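Cell division protein FtsX (Streptococcus pneumoniae, PDB 6HFX) forms with FtsE an ABC-transporter complex of the divisome, its large extracellular loop interacting with the essential peptidoglycan hydrolase PcsB during cell division. Local coordinates at residues Asn5-Val10 with Asn91-Val96; Val9-Arg14 with Glu107-Val112; Lys50-Ser55 with Tyr86-Asn91; Glu59-Leu64 with Ala79-Asp84. All coordinates share one frame; numbering follows the deposited sequence.

Contact 1: residues Asn5-Val10 with Asn91-Val96; sequences NNVRVV and NAPNDV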
loop_
_atom_site.group_PDB
_atom_site.type_symbol
_atom_site.label_atom_id
_atom_site.label_comp_id
_atom_site.label_asym_id
_atom_site.label_seq_id
_atom_site.Cartn_x
_atom_site.Cartn_y
_atom_site.Cartn_z
ATOM N N ASN A 5 -9.456 10.260 -9.433
ATOM C CA ASN A 5 -9.658 10.445 -8.002
ATOM C C ASN A 5 -10.903 9.738 -7.483
ATOM O O ASN A 5 -10.893 9.179 -6.380
ATOM C CB ASN A 5 -9.741 11.943 -7.690
ATOM C CG ASN A 5 -8.786 12.772 -8.543
ATOM O OD1 ASN A 5 -7.840 12.244 -9.133
ATOM N ND2 ASN A 5 -9.030 14.077 -8.606
ATOM N N ASN A 6 -11.992 9.786 -8.248
ATOM C CA ASN A 6 -13.270 9.386 -7.690
ATOM C C ASN A 6 -13.419 7.877 -7.581
ATOM O O ASN A 6 -14.441 7.412 -7.058
ATOM C CB ASN A 6 -14.428 9.998 -8.497
ATOM C CG ASN A 6 -14.290 9.802 -10.007
ATOM O OD1 ASN A 6 -13.595 8.909 -10.471
ATOM N ND2 ASN A 6 -14.971 10.648 -10.778
ATOM N N VAL A 7 -12.429 7.100 -8.035
ATOM C CA VAL A 7 -12.517 5.652 -7.890
ATOM C C VAL A 7 -11.224 5.106 -7.284
ATOM O O VAL A 7 -10.980 3.888 -7.293
ATOM C CB VAL A 7 -12.814 4.968 -9.234
ATOM C CG1 VAL A 7 -13.888 5.751 -10.088
ATOM C CG2 VAL A 7 -11.524 4.780 -9.985
ATOM N N ARG A 8 -10.385 5.996 -6.750
ATOM C CA ARG A 8 -9.138 5.585 -6.118
ATOM C C ARG A 8 -9.341 5.421 -4.622
ATOM O O ARG A 8 -9.859 6.329 -3.958
ATOM C CB ARG A 8 -8.014 6.594 -6.369
ATOM C CG ARG A 8 -7.587 7.394 -5.133
ATOM C CD ARG A 8 -6.252 8.187 -5.306
ATOM N NE ARG A 8 -6.016 9.149 -4.212
ATOM C CZ ARG A 8 -4.973 9.977 -4.115
ATOM N NH1 ARG A 8 -4.025 9.990 -5.047
ATOM N NH2 ARG A 8 -4.883 10.798 -3.074
ATOM N N VAL A 9 -8.949 4.253 -4.107
ATOM C CA VAL A 9 -8.774 4.020 -2.680
ATOM C C VAL A 9 -7.301 3.729 -2.429
ATOM O O VAL A 9 -6.665 2.988 -3.187
ATOM C CB VAL A 9 -9.638 2.846 -2.178
ATOM C CG1 VAL A 9 -9.558 2.776 -0.687
ATOM C CG2 VAL A 9 -11.063 3.004 -2.631
ATOM N N VAL A 10 -6.754 4.285 -1.357
ATOM C CA VAL A 10 -5.386 3.982 -0.980
ATOM C C VAL A 10 -5.424 3.165 0.319
ATOM O O VAL A 10 -5.970 3.613 1.341
ATOM C CB VAL A 10 -4.552 5.270 -0.855
ATOM C CG1 VAL A 10 -3.034 4.980 -0.662
ATOM C CG2 VAL A 10 -4.756 6.139 -2.064
ATOM N N ASN A 91 -14.629 -0.046 -9.669
ATOM C CA ASN A 91 -15.321 -0.054 -10.956
ATOM C C ASN A 91 -16.207 1.171 -11.107
ATOM O O ASN A 91 -16.409 1.658 -12.226
ATOM C CB ASN A 91 -16.172 -1.313 -11.118
ATOM C CG ASN A 91 -15.359 -2.584 -11.098
ATOM O OD1 ASN A 91 -15.829 -3.625 -10.616
ATOM N ND2 ASN A 91 -14.130 -2.515 -11.619
ATOM N N ALA A 92 -16.753 1.662 -10.001
ATOM C CA ALA A 92 -17.616 2.828 -9.972
ATOM C C ALA A 92 -17.308 3.597 -8.703
ATOM O O ALA A 92 -16.917 3.000 -7.691
ATOM C CB ALA A 92 -19.103 2.448 -10.000
ATOM N N PRO A 93 -17.446 4.919 -8.722
ATOM C CA PRO A 93 -17.217 5.655 -7.480
ATOM C C PRO A 93 -18.175 5.219 -6.394
ATOM O O PRO A 93 -17.821 5.290 -5.210
ATOM C CB PRO A 93 -17.411 7.119 -7.892
ATOM C CG PRO A 93 -17.267 7.118 -9.409
ATOM C CD PRO A 93 -17.858 5.807 -9.821
ATOM N N ASN A 94 -19.373 4.741 -6.763
ATOM C CA ASN A 94 -20.327 4.262 -5.762
ATOM C C ASN A 94 -19.714 3.202 -4.856
ATOM O O ASN A 94 -20.109 3.075 -3.693
ATOM C CB ASN A 94 -21.582 3.700 -6.440
ATOM C CG ASN A 94 -22.547 4.790 -6.889
ATOM O OD1 ASN A 94 -22.619 5.866 -6.282
ATOM N ND2 ASN A 94 -23.304 4.512 -7.952
ATOM N N ASP A 95 -18.736 2.449 -5.354
ATOM C CA ASP A 95 -18.162 1.372 -4.567
ATOM C C ASP A 95 -17.095 1.849 -3.605
ATOM O O ASP A 95 -16.747 1.117 -2.674
ATOM C CB ASP A 95 -17.558 0.314 -5.485
ATOM C CG ASP A 95 -18.517 -0.123 -6.553
ATOM O OD1 ASP A 95 -19.601 -0.612 -6.195
ATOM O OD2 ASP A 95 -18.200 0.042 -7.749
ATOM N N VAL A 96 -16.561 3.048 -3.804
ATOM C CA VAL A 96 -15.352 3.420 -3.079
ATOM C C VAL A 96 -15.547 3.208 -1.577
ATOM O O VAL A 96 -14.777 2.485 -0.937
ATOM C CB VAL A 96 -14.923 4.853 -3.448
ATOM C CG1 VAL A 96 -13.893 5.378 -2.471
ATOM C CG2 VAL A 96 -14.339 4.871 -4.876
#
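At the start of the beta-alpha-beta crossover that leaves strand 85-90, Asn6, Val7 and Val9 pack against Pro93, in the turn after that strand, and Val96, which begins helix 96-103. No hydrogen bond joins the two segments; the contact is made of methyls, a pyrrolidine ring and one backbone carbonyl. The Pro93 ring lies alongside Asn6, its CB 3.1 Å from Asn6 O, while its CG also meets Val7 CG1 at 3.7 Å. Proline suits this place: it has no N-H to satisfy, and its fixed phi helps start the helical turn. That turn is tied by Asp95 N to Ala92 O (3.0 Å) and Val96 N to Pro93 O (2.9 Å). Val96 works in two directions. Its CG1 stands anti to the backbone N (chi1 166°) and reaches Val9 CG2 at 3.7 Å, the two side chains sliding past one another; CG2, on the branch beside the backbone N, sits 3.6 Å from Val7 CA and also touches Asn6 O. Valine's forked shape thus lets one buried side chain serve both the strand and the loop before it. Beyond Val96, Ile99 and Ala100 of helix 96-103 continue over Val9, and Val7 and Val9 pair by backbone bonds with Ala90 and Val88. A helix that leaves one sheet strand and folds back over its neighbour belongs to the second beta-alpha-beta crossover of a ferredoxin-like fold.

Contact 2: residues Val9-Arg14 with Glu107-Val112; sequences VVVYIR and EGVSEV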
loop_
_atom_site.group_PDB
_atom_site.type_symbol
_atom_site.label_atom_id
_atom_site.label_comp_id
_atom_site.label_asym_id
_atom_site.label_seq_id
_atom_site.Cartn_x
_atom_site.Cartn_y
_atom_site.Cartn_z
ATOM N N VAL A 9 -8.949 4.253 -4.107
ATOM C CA VAL A 9 -8.774 4.020 -2.680
ATOM C C VAL A 9 -7.301 3.729 -2.429
ATOM O O VAL A 9 -6.665 2.988 -3.187
ATOM C CB VAL A 9 -9.638 2.846 -2.178
ATOM C CG1 VAL A 9 -9.558 2.776 -0.687
ATOM C CG2 VAL A 9 -11.063 3.004 -2.631
ATOM N N VAL A 10 -6.754 4.285 -1.357
ATOM C CA VAL A 10 -5.386 3.982 -0.980
ATOM C C VAL A 10 -5.424 3.165 0.319
ATOM O O VAL A 10 -5.970 3.613 1.341
ATOM C CB VAL A 10 -4.552 5.270 -0.855
ATOM C CG1 VAL A 10 -3.034 4.980 -0.662
ATOM C CG2 VAL A 10 -4.756 6.139 -2.064
ATOM N N VAL A 11 -4.846 1.965 0.281
ATOM C CA VAL A 11 -4.821 1.047 1.419
ATOM C C VAL A 11 -3.395 1.009 1.950
ATOM O O VAL A 11 -2.516 0.373 1.358
ATOM C CB VAL A 11 -5.311 -0.351 1.025
ATOM C CG1 VAL A 11 -5.127 -1.366 2.191
ATOM C CG2 VAL A 11 -6.762 -0.283 0.612
ATOM N N TYR A 12 -3.155 1.686 3.068
ATOM C CA TYR A 12 -1.828 1.713 3.668
ATOM C C TYR A 12 -1.615 0.486 4.536
ATOM O O TYR A 12 -2.524 0.044 5.240
ATOM C CB TYR A 12 -1.643 2.972 4.507
ATOM C CG TYR A 12 -1.845 4.190 3.694
ATOM C CD1 TYR A 12 -0.846 4.658 2.852
ATOM C CD2 TYR A 12 -3.058 4.860 3.724
ATOM C CE1 TYR A 12 -1.050 5.806 2.089
ATOM C CE2 TYR A 12 -3.267 5.964 2.982
ATOM C CZ TYR A 12 -2.281 6.441 2.165
ATOM O OH TYR A 12 -2.578 7.577 1.438
ATOM N N ILE A 13 -0.404 -0.034 4.501
ATOM C CA ILE A 13 -0.068 -1.315 5.108
ATOM C C ILE A 13 0.695 -1.083 6.403
ATOM O O ILE A 13 1.503 -0.147 6.514
ATOM C CB ILE A 13 0.756 -2.178 4.133
ATOM C CG1 ILE A 13 -0.124 -2.710 3.009
ATOM C CG2 ILE A 13 1.434 -3.335 4.876
ATOM C CD1 ILE A 13 0.657 -3.068 1.793
ATOM N N ARG A 14 0.419 -1.921 7.399
ATOM C CA ARG A 14 1.139 -1.848 8.662
ATOM C C ARG A 14 2.641 -1.930 8.413
ATOM O O ARG A 14 3.108 -2.699 7.572
ATOM C CB ARG A 14 0.682 -2.978 9.595
ATOM C CG ARG A 14 -0.735 -2.809 10.172
ATOM C CD ARG A 14 -0.728 -2.810 11.709
ATOM N NE ARG A 14 -1.578 -1.753 12.264
ATOM C CZ ARG A 14 -1.690 -1.473 13.560
ATOM N NH1 ARG A 14 -1.008 -2.177 14.456
ATOM N NH2 ARG A 14 -2.487 -0.485 13.960
ATOM N N GLU A 107 -6.510 -7.879 7.979
ATOM C CA GLU A 107 -5.370 -7.772 8.883
ATOM C C GLU A 107 -4.088 -7.523 8.098
ATOM O O GLU A 107 -3.868 -8.100 7.030
ATOM C CB GLU A 107 -5.234 -9.030 9.746
ATOM C CG GLU A 107 -4.761 -8.748 11.184
ATOM C CD GLU A 107 -4.540 -7.250 11.494
ATOM O OE1 GLU A 107 -5.449 -6.419 11.256
ATOM O OE2 GLU A 107 -3.444 -6.899 11.989
ATOM N N GLY A 108 -3.241 -6.650 8.634
ATOM C CA GLY A 108 -2.125 -6.101 7.899
ATOM C C GLY A 108 -2.342 -4.689 7.384
ATOM O O GLY A 108 -1.363 -3.978 7.132
ATOM N N VAL A 109 -3.590 -4.258 7.255
ATOM C CA VAL A 109 -3.881 -2.889 6.839
ATOM C C VAL A 109 -3.782 -1.957 8.044
ATOM O O VAL A 109 -4.354 -2.225 9.100
ATOM C CB VAL A 109 -5.262 -2.808 6.173
ATOM C CG1 VAL A 109 -5.650 -1.333 5.919
ATOM C CG2 VAL A 109 -5.245 -3.585 4.861
ATOM N N SER A 110 -3.048 -0.853 7.886
ATOM C CA SER A 110 -2.903 0.164 8.922
ATOM C C SER A 110 -3.992 1.228 8.798
ATOM O O SER A 110 -4.703 1.513 9.766
ATOM C CB SER A 110 -1.498 0.791 8.853
ATOM O OG SER A 110 -1.366 1.914 9.724
ATOM N N GLU A 111 -4.135 1.823 7.615
ATOM C CA GLU A 111 -5.167 2.830 7.374
ATOM C C GLU A 111 -5.602 2.794 5.904
ATOM O O GLU A 111 -4.980 2.120 5.071
ATOM C CB GLU A 111 -4.669 4.215 7.765
ATOM C CG GLU A 111 -4.630 4.455 9.256
ATOM C CD GLU A 111 -6.014 4.518 9.860
ATOM O OE1 GLU A 111 -6.885 5.200 9.265
ATOM O OE2 GLU A 111 -6.231 3.890 10.919
ATOM N N VAL A 112 -6.686 3.526 5.589
ATOM C CA VAL A 112 -7.288 3.529 4.253
ATOM C C VAL A 112 -7.910 4.891 3.923
ATOM O O VAL A 112 -8.851 5.342 4.590
ATOM C CB VAL A 112 -8.334 2.407 4.119
ATOM C CG1 VAL A 112 -7.777 1.071 4.632
ATOM C CG2 VAL A 112 -9.632 2.772 4.848
#
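Tyr12 and the pair Ser110 and Glu111 meet at a classic beta bulge, where antiparallel strands 8-13 and 109-113 change register by one residue. Tyr12 N donates to Glu111 O at 2.7 Å, and Tyr12 O takes Ser110 N at 2.8 Å plus a weak bond from Glu111 N at 3.4 Å. Ser110 has the near-helical backbone angles of a classic bulge's first residue, and its small side chain fits there, CB 3.6 Å from Arg14 N. Tyr12 turns its CG to the branch beside its own backbone N (chi1 -58°), which lays the ring's CD2 edge 3.6 Å from Glu111 O; the ring rises from the sheet, leaning back toward the start of strand 8-13, and its OH hydrogen-bonds Gln113 OE1. On the other face Val11 points CG1 opposite its own amide nitrogen (chi1 173°), and this methyl presses on Val109 CG2 at 3.5 Å, tighter than usual for carbons, the side chains crossing at about a right angle. Val112 shares this face, its CG1 4.3 Å from Val11 CG1. Beta-branched valines suit extended strands, and Val11 and Val109 offer an apolar surface to Leu43 and Val39 of helix 38-45. At the strand end Arg14 N makes a nearly straight 2.7 Å bond to Gly108 O; its side chain, in the conformer given, bends at chi2 and chi3 with CG against that oxygen. Gly108 has a positive phi, where a side chain would jam against the preceding carbonyl. Pairing of the first and last strands, here interrupted by a bulge, forms one edge of the ferredoxin-like sheet.

Contact 3: residues Lys50-Ser55 with Tyr86-Asn91; sequences KSVTFS and YIVEAN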
loop_
_atom_site.group_PDB
_atom_site.type_symbol
_atom_site.label_atom_id
_atom_site.label_comp_id
_atom_site.label_asym_id
_atom_site.label_seq_id
_atom_site.Cartn_x
_atom_site.Cartn_y
_atom_site.Cartn_z
ATOM N N LYS A 50 -10.962 -3.248 -9.845
ATOM C CA LYS A 50 -10.426 -3.413 -11.183
ATOM C C LYS A 50 -8.915 -3.613 -11.203
ATOM O O LYS A 50 -8.423 -4.423 -11.994
ATOM C CB LYS A 50 -10.786 -2.206 -12.047
ATOM C CG LYS A 50 -10.096 -2.234 -13.380
ATOM C CD LYS A 50 -10.549 -1.103 -14.247
ATOM C CE LYS A 50 -9.696 -1.021 -15.482
ATOM N NZ LYS A 50 -10.029 0.229 -16.203
ATOM N N SER A 51 -8.161 -2.895 -10.366
ATOM C CA SER A 51 -6.721 -3.116 -10.258
ATOM C C SER A 51 -6.229 -2.738 -8.867
ATOM O O SER A 51 -6.811 -1.883 -8.197
ATOM C CB SER A 51 -5.931 -2.311 -11.283
ATOM O OG SER A 51 -5.925 -0.936 -10.896
ATOM N N VAL A 52 -5.119 -3.362 -8.465
ATOM C CA VAL A 52 -4.503 -3.163 -7.157
ATOM C C VAL A 52 -2.993 -3.074 -7.374
ATOM O O VAL A 52 -2.348 -4.077 -7.708
ATOM C CB VAL A 52 -4.871 -4.293 -6.188
ATOM C CG1 VAL A 52 -4.395 -4.017 -4.744
ATOM C CG2 VAL A 52 -6.378 -4.508 -6.231
ATOM N N THR A 53 -2.425 -1.876 -7.204
ATOM C CA THR A 53 -1.030 -1.627 -7.556
ATOM C C THR A 53 -0.220 -1.314 -6.299
ATOM O O THR A 53 -0.638 -0.494 -5.475
ATOM C CB THR A 53 -0.933 -0.495 -8.587
ATOM O OG1 THR A 53 -1.722 -0.835 -9.742
ATOM C CG2 THR A 53 0.502 -0.279 -9.030
ATOM N N PHE A 54 0.939 -1.961 -6.151
ATOM C CA PHE A 54 1.778 -1.745 -4.971
ATOM C C PHE A 54 2.555 -0.448 -5.131
ATOM O O PHE A 54 3.083 -0.160 -6.204
ATOM C CB PHE A 54 2.741 -2.921 -4.758
ATOM C CG PHE A 54 3.551 -2.840 -3.473
ATOM C CD1 PHE A 54 2.955 -3.066 -2.248
ATOM C CD2 PHE A 54 4.901 -2.549 -3.504
ATOM C CE1 PHE A 54 3.672 -2.986 -1.094
ATOM C CE2 PHE A 54 5.646 -2.463 -2.335
ATOM C CZ PHE A 54 5.028 -2.687 -1.130
ATOM N N SER A 55 2.616 0.342 -4.059
ATOM C CA SER A 55 3.403 1.576 -4.015
ATOM C C SER A 55 4.246 1.529 -2.743
ATOM O O SER A 55 3.726 1.759 -1.645
ATOM C CB SER A 55 2.511 2.808 -4.026
ATOM O OG SER A 55 3.274 3.954 -3.742
ATOM N N TYR A 86 -1.364 -0.027 -1.165
ATOM C CA TYR A 86 -1.995 -0.516 -2.385
ATOM C C TYR A 86 -2.914 0.589 -2.913
ATOM O O TYR A 86 -3.826 1.048 -2.214
ATOM C CB TYR A 86 -2.783 -1.815 -2.159
ATOM C CG TYR A 86 -1.899 -3.031 -2.088
ATOM C CD1 TYR A 86 -1.109 -3.396 -3.166
ATOM C CD2 TYR A 86 -1.835 -3.800 -0.941
ATOM C CE1 TYR A 86 -0.303 -4.480 -3.108
ATOM C CE2 TYR A 86 -1.008 -4.906 -0.874
ATOM C CZ TYR A 86 -0.254 -5.229 -1.961
ATOM O OH TYR A 86 0.568 -6.301 -1.918
ATOM N N ILE A 87 -2.677 1.012 -4.145
ATOM C CA ILE A 87 -3.573 1.944 -4.817
ATOM C C ILE A 87 -4.573 1.104 -5.605
ATOM O O ILE A 87 -4.208 0.389 -6.547
ATOM C CB ILE A 87 -2.818 2.924 -5.718
ATOM C CG1 ILE A 87 -2.000 3.901 -4.865
ATOM C CG2 ILE A 87 -3.822 3.740 -6.526
ATOM C CD1 ILE A 87 -0.580 3.553 -4.689
ATOM N N VAL A 88 -5.834 1.186 -5.205
ATOM C CA VAL A 88 -6.905 0.321 -5.678
ATOM C C VAL A 88 -7.863 1.155 -6.510
ATOM O O VAL A 88 -8.210 2.283 -6.131
ATOM C CB VAL A 88 -7.635 -0.289 -4.473
ATOM C CG1 VAL A 88 -8.679 -1.291 -4.890
ATOM C CG2 VAL A 88 -6.631 -0.871 -3.493
ATOM N N GLU A 89 -8.297 0.608 -7.630
ATOM C CA GLU A 89 -9.259 1.287 -8.480
ATOM C C GLU A 89 -10.596 0.579 -8.391
ATOM O O GLU A 89 -10.669 -0.623 -8.661
ATOM C CB GLU A 89 -8.792 1.321 -9.931
ATOM C CG GLU A 89 -9.951 1.623 -10.880
ATOM C CD GLU A 89 -9.560 1.531 -12.333
ATOM O OE1 GLU A 89 -8.506 0.935 -12.639
ATOM O OE2 GLU A 89 -10.313 2.051 -13.170
ATOM N N ALA A 90 -11.659 1.337 -8.083
ATOM C CA ALA A 90 -13.014 0.798 -8.058
ATOM C C ALA A 90 -13.632 0.826 -9.455
ATOM O O ALA A 90 -13.191 1.563 -10.338
ATOM C CB ALA A 90 -13.897 1.579 -7.081
ATOM N N ASN A 91 -14.629 -0.046 -9.669
ATOM C CA ASN A 91 -15.321 -0.054 -10.956
ATOM C C ASN A 91 -16.207 1.171 -11.107
ATOM O O ASN A 91 -16.409 1.658 -12.226
ATOM C CB ASN A 91 -16.172 -1.313 -11.118
ATOM C CG ASN A 91 -15.359 -2.584 -11.098
ATOM O OD1 ASN A 91 -15.829 -3.625 -10.616
ATOM N ND2 ASN A 91 -14.130 -2.515 -11.619
HETATM O O HOH W 1 -4.362 0.204 -9.360
#
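Val52 and Phe54 lock against Tyr86 and Val88 on the face of the sheet that helix 38-45 covers, and this is the dense part of the contact. Val52 CG1, trans to its amide nitrogen (chi1 -172°), comes to 3.7 Å from Tyr86 CD1 and also leans on Val88. Tyr40, Leu43 and Lys44 of helix 38-45 pack on Val52. Phe54 turns its edge toward the face of Tyr86 in an offset edge-to-face pair, centroids 5.5 Å apart and planes at 65°. Tyrosine suits this buried place because its hydroxyl, carried past the apolar layer, finds a hydrogen bond with Asp19. The strands 49-55 and 85-90 are antiparallel neighbours, the second and third of the ferredoxin-like beta-alpha-beta-beta-alpha-beta order, with helix 57-66 inserted between them. Thr53 and Ile87 form a hydrogen-bonded pair, N to O in both directions, and at the far end Lys50 N reaches Glu89 O at 2.9 Å in an almost straight bond.

The opposite face, bearing Ser51, Thr53, Ile87 and Glu89, is largely polar, Ile87 apart, and more open to solvent. A water there donates to Ile87 O at 2.8 Å and bridges to the hydroxyls of Ser51 and Thr53, the Thr53 OG1 distance being 2.9 Å; Ile87 O therefore serves both Thr53 N and the water. Beside it the extended chain of Lys50 runs across the Glu89 carboxylate, with CD 3.3 Å from OE1; both charged ends are probably still reached by solvent. They meet in a long salt bridge, Lys50 NZ 3.5 Å from Glu89 OE2.

Contact 4: residues Glu59-Leu64 with Ala79-Asp84; sequences EQYEKL and ANPLYD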
loop_
_atom_site.group_PDB
_atom_site.type_symbol
_atom_site.label_atom_id
_atom_site.label_comp_id
_atom_site.label_asym_id
_atom_site.label_seq_id
_atom_site.Cartn_x
_atom_site.Cartn_y
_atom_site.Cartn_z
ATOM N N GLU A 59 9.448 4.192 -2.759
ATOM C CA GLU A 59 8.993 4.885 -3.963
ATOM C C GLU A 59 8.355 6.233 -3.620
ATOM O O GLU A 59 8.693 7.265 -4.215
ATOM C CB GLU A 59 8.017 3.997 -4.743
ATOM C CG GLU A 59 8.688 2.985 -5.673
ATOM C CD GLU A 59 7.693 2.126 -6.459
ATOM O OE1 GLU A 59 6.821 1.481 -5.833
ATOM O OE2 GLU A 59 7.790 2.093 -7.706
ATOM N N GLN A 60 7.431 6.251 -2.659
ATOM C CA GLN A 60 6.771 7.498 -2.332
ATOM C C GLN A 60 7.726 8.486 -1.680
ATOM O O GLN A 60 7.476 9.700 -1.715
ATOM C CB GLN A 60 5.602 7.204 -1.401
ATOM C CG GLN A 60 4.774 6.065 -1.878
ATOM C CD GLN A 60 3.911 5.514 -0.776
ATOM O OE1 GLN A 60 3.347 6.270 0.027
ATOM N NE2 GLN A 60 3.829 4.192 -0.699
ATOM N N TYR A 61 8.808 7.990 -1.074
ATOM C CA TYR A 61 9.731 8.888 -0.381
ATOM C C TYR A 61 10.530 9.703 -1.392
ATOM O O TYR A 61 10.772 10.901 -1.179
ATOM C CB TYR A 61 10.650 8.080 0.557
ATOM C CG TYR A 61 11.500 8.829 1.572
ATOM C CD1 TYR A 61 10.932 9.648 2.531
ATOM C CD2 TYR A 61 12.875 8.651 1.603
ATOM C CE1 TYR A 61 11.720 10.298 3.468
ATOM C CE2 TYR A 61 13.665 9.288 2.535
ATOM C CZ TYR A 61 13.088 10.103 3.462
ATOM O OH TYR A 61 13.890 10.733 4.382
ATOM N N GLU A 62 10.922 9.071 -2.512
ATOM C CA GLU A 62 11.557 9.807 -3.606
ATOM C C GLU A 62 10.544 10.676 -4.345
ATOM O O GLU A 62 10.879 11.777 -4.796
ATOM C CB GLU A 62 12.270 8.843 -4.560
ATOM C CG GLU A 62 13.621 8.346 -4.022
ATOM C CD GLU A 62 14.168 7.142 -4.777
ATOM O OE1 GLU A 62 13.387 6.475 -5.492
ATOM O OE2 GLU A 62 15.381 6.863 -4.652
ATOM N N LYS A 63 9.295 10.209 -4.464
ATOM C CA LYS A 63 8.246 11.030 -5.076
ATOM C C LYS A 63 7.872 12.192 -4.170
ATOM O O LYS A 63 7.672 13.325 -4.633
ATOM C CB LYS A 63 7.014 10.181 -5.387
ATOM C CG LYS A 63 5.982 10.932 -6.184
ATOM C CD LYS A 63 6.642 11.517 -7.422
ATOM C CE LYS A 63 5.764 12.539 -8.099
ATOM N NZ LYS A 63 4.659 11.911 -8.860
ATOM N N LEU A 64 7.835 11.939 -2.868
ATOM C CA LEU A 64 7.616 13.021 -1.916
ATOM C C LEU A 64 8.717 14.076 -2.014
ATOM O O LEU A 64 8.442 15.285 -1.990
ATOM C CB LEU A 64 7.547 12.443 -0.512
ATOM C CG LEU A 64 7.109 13.569 0.401
ATOM C CD1 LEU A 64 5.727 13.966 -0.086
ATOM C CD2 LEU A 64 7.096 13.098 1.835
ATOM N N ALA A 79 15.202 7.576 9.258
ATOM C CA ALA A 79 14.233 6.484 9.222
ATOM C C ALA A 79 12.933 6.810 8.494
ATOM O O ALA A 79 11.975 7.278 9.116
ATOM C CB ALA A 79 13.901 6.013 10.635
ATOM N N ASN A 80 12.927 6.661 7.163
ATOM C CA ASN A 80 11.751 6.884 6.323
ATOM C C ASN A 80 10.451 6.499 7.029
ATOM O O ASN A 80 10.211 5.328 7.342
ATOM C CB ASN A 80 11.886 6.080 5.021
ATOM C CG ASN A 80 10.611 6.106 4.165
ATOM O OD1 ASN A 80 9.557 6.586 4.601
ATOM N ND2 ASN A 80 10.705 5.581 2.944
ATOM N N PRO A 81 9.566 7.470 7.240
ATOM C CA PRO A 81 8.332 7.250 8.014
ATOM C C PRO A 81 7.087 6.954 7.188
ATOM O O PRO A 81 5.993 6.979 7.762
ATOM C CB PRO A 81 8.169 8.588 8.743
ATOM C CG PRO A 81 8.755 9.567 7.807
ATOM C CD PRO A 81 9.785 8.892 6.936
ATOM N N LEU A 82 7.214 6.765 5.876
ATOM C CA LEU A 82 6.067 6.531 5.016
ATOM C C LEU A 82 5.613 5.057 5.064
ATOM O O LEU A 82 6.261 4.195 5.653
ATOM C CB LEU A 82 6.404 6.962 3.589
ATOM C CG LEU A 82 6.924 8.396 3.407
ATOM C CD1 LEU A 82 7.223 8.649 1.926
ATOM C CD2 LEU A 82 5.916 9.422 3.938
ATOM N N TYR A 83 4.470 4.768 4.438
ATOM C CA TYR A 83 3.864 3.442 4.502
ATOM C C TYR A 83 3.722 2.828 3.121
ATOM O O TYR A 83 3.280 3.501 2.183
ATOM C CB TYR A 83 2.477 3.490 5.143
ATOM C CG TYR A 83 2.480 4.138 6.485
ATOM C CD1 TYR A 83 2.556 5.517 6.608
ATOM C CD2 TYR A 83 2.419 3.377 7.644
ATOM C CE1 TYR A 83 2.568 6.123 7.864
ATOM C CE2 TYR A 83 2.430 3.970 8.892
ATOM C CZ TYR A 83 2.506 5.340 8.998
ATOM O OH TYR A 83 2.522 5.930 10.240
ATOM N N ASP A 84 4.061 1.536 3.014
ATOM C CA ASP A 84 3.657 0.748 1.855
ATOM C C ASP A 84 2.149 0.830 1.657
ATOM O O ASP A 84 1.389 0.754 2.620
ATOM C CB ASP A 84 4.066 -0.720 2.030
ATOM C CG ASP A 84 5.551 -0.890 2.061
ATOM O OD1 ASP A 84 6.261 0.091 1.753
ATOM O OD2 ASP A 84 6.015 -1.992 2.399
HETATM O O HOH W 2 2.891 6.406 2.940
#
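Tyr61 and Asn80 stack where helix 57-66, inserted between the second and third strands of the ferredoxin-like sheet, lies against the loop leading to strand 85-90. The loop is shaped by an Asx turn: Asn80 OD1 accepts Leu82 N at 2.7 Å, nearly straight at 169°. That bond holds the amide flat over the Tyr61 ring, their planes 18° apart, with Asn80 CG 3.8 Å above the ring plane toward its rim and Asn80 CB over the ring centre in a CH-pi contact. Asparagine suits the site because one short group both folds the loop and offers a flat surface to the ring; Asn80 ND2 adds a weak bond to Lys57 O.

The one direct hydrogen bond across the contact, and a water bridge beside it, both come from Gln60. Extended beyond CG, its chain brings NE2 3.0 Å from Tyr83 O, a bent approach (141°) with the donor tilted out of the carbonyl plane. The same NE2 makes a weak bond to Ser55 O, while OE1 accepts from a water that in turn takes Tyr83 N at 2.7 Å. Both ends of the amide thus hold one loop residue.

The apolar part rests on Leu82, whose side chain meets Tyr61 at about a right angle. Leu64 CD2 only grazes it, 4.4 Å from Leu82 CD2. Leu82 CD1 instead tucks against the helix backbone, 3.4 Å from Tyr61 CA.

In the fold
Contacts 1, 2 and 3 meet at one antiparallel sheet and are all partly buried, contact 2 lying nearest the chain's centre: contacts 1 and 2 share strand 8-13, and strand 85-90 of contact 3 bonds to it through Val11 with Tyr86. Contacts 2 and 3 join neighbouring strands, so backbone bonds dominate and valines fill the helix-covered face of both, joined in contact 3 by Phe54 and Tyr86; contact 1, at a helix start, has packing alone. Contact 4 is a surface contact nested in the loop closed by contact 3, on the other side of the chain's centre from it. Its chemistry is amide, water and ring stacking. Ile13 N to Asp84 O ties it to contact 2, and Phe54 packs on Asp84 from contact 3.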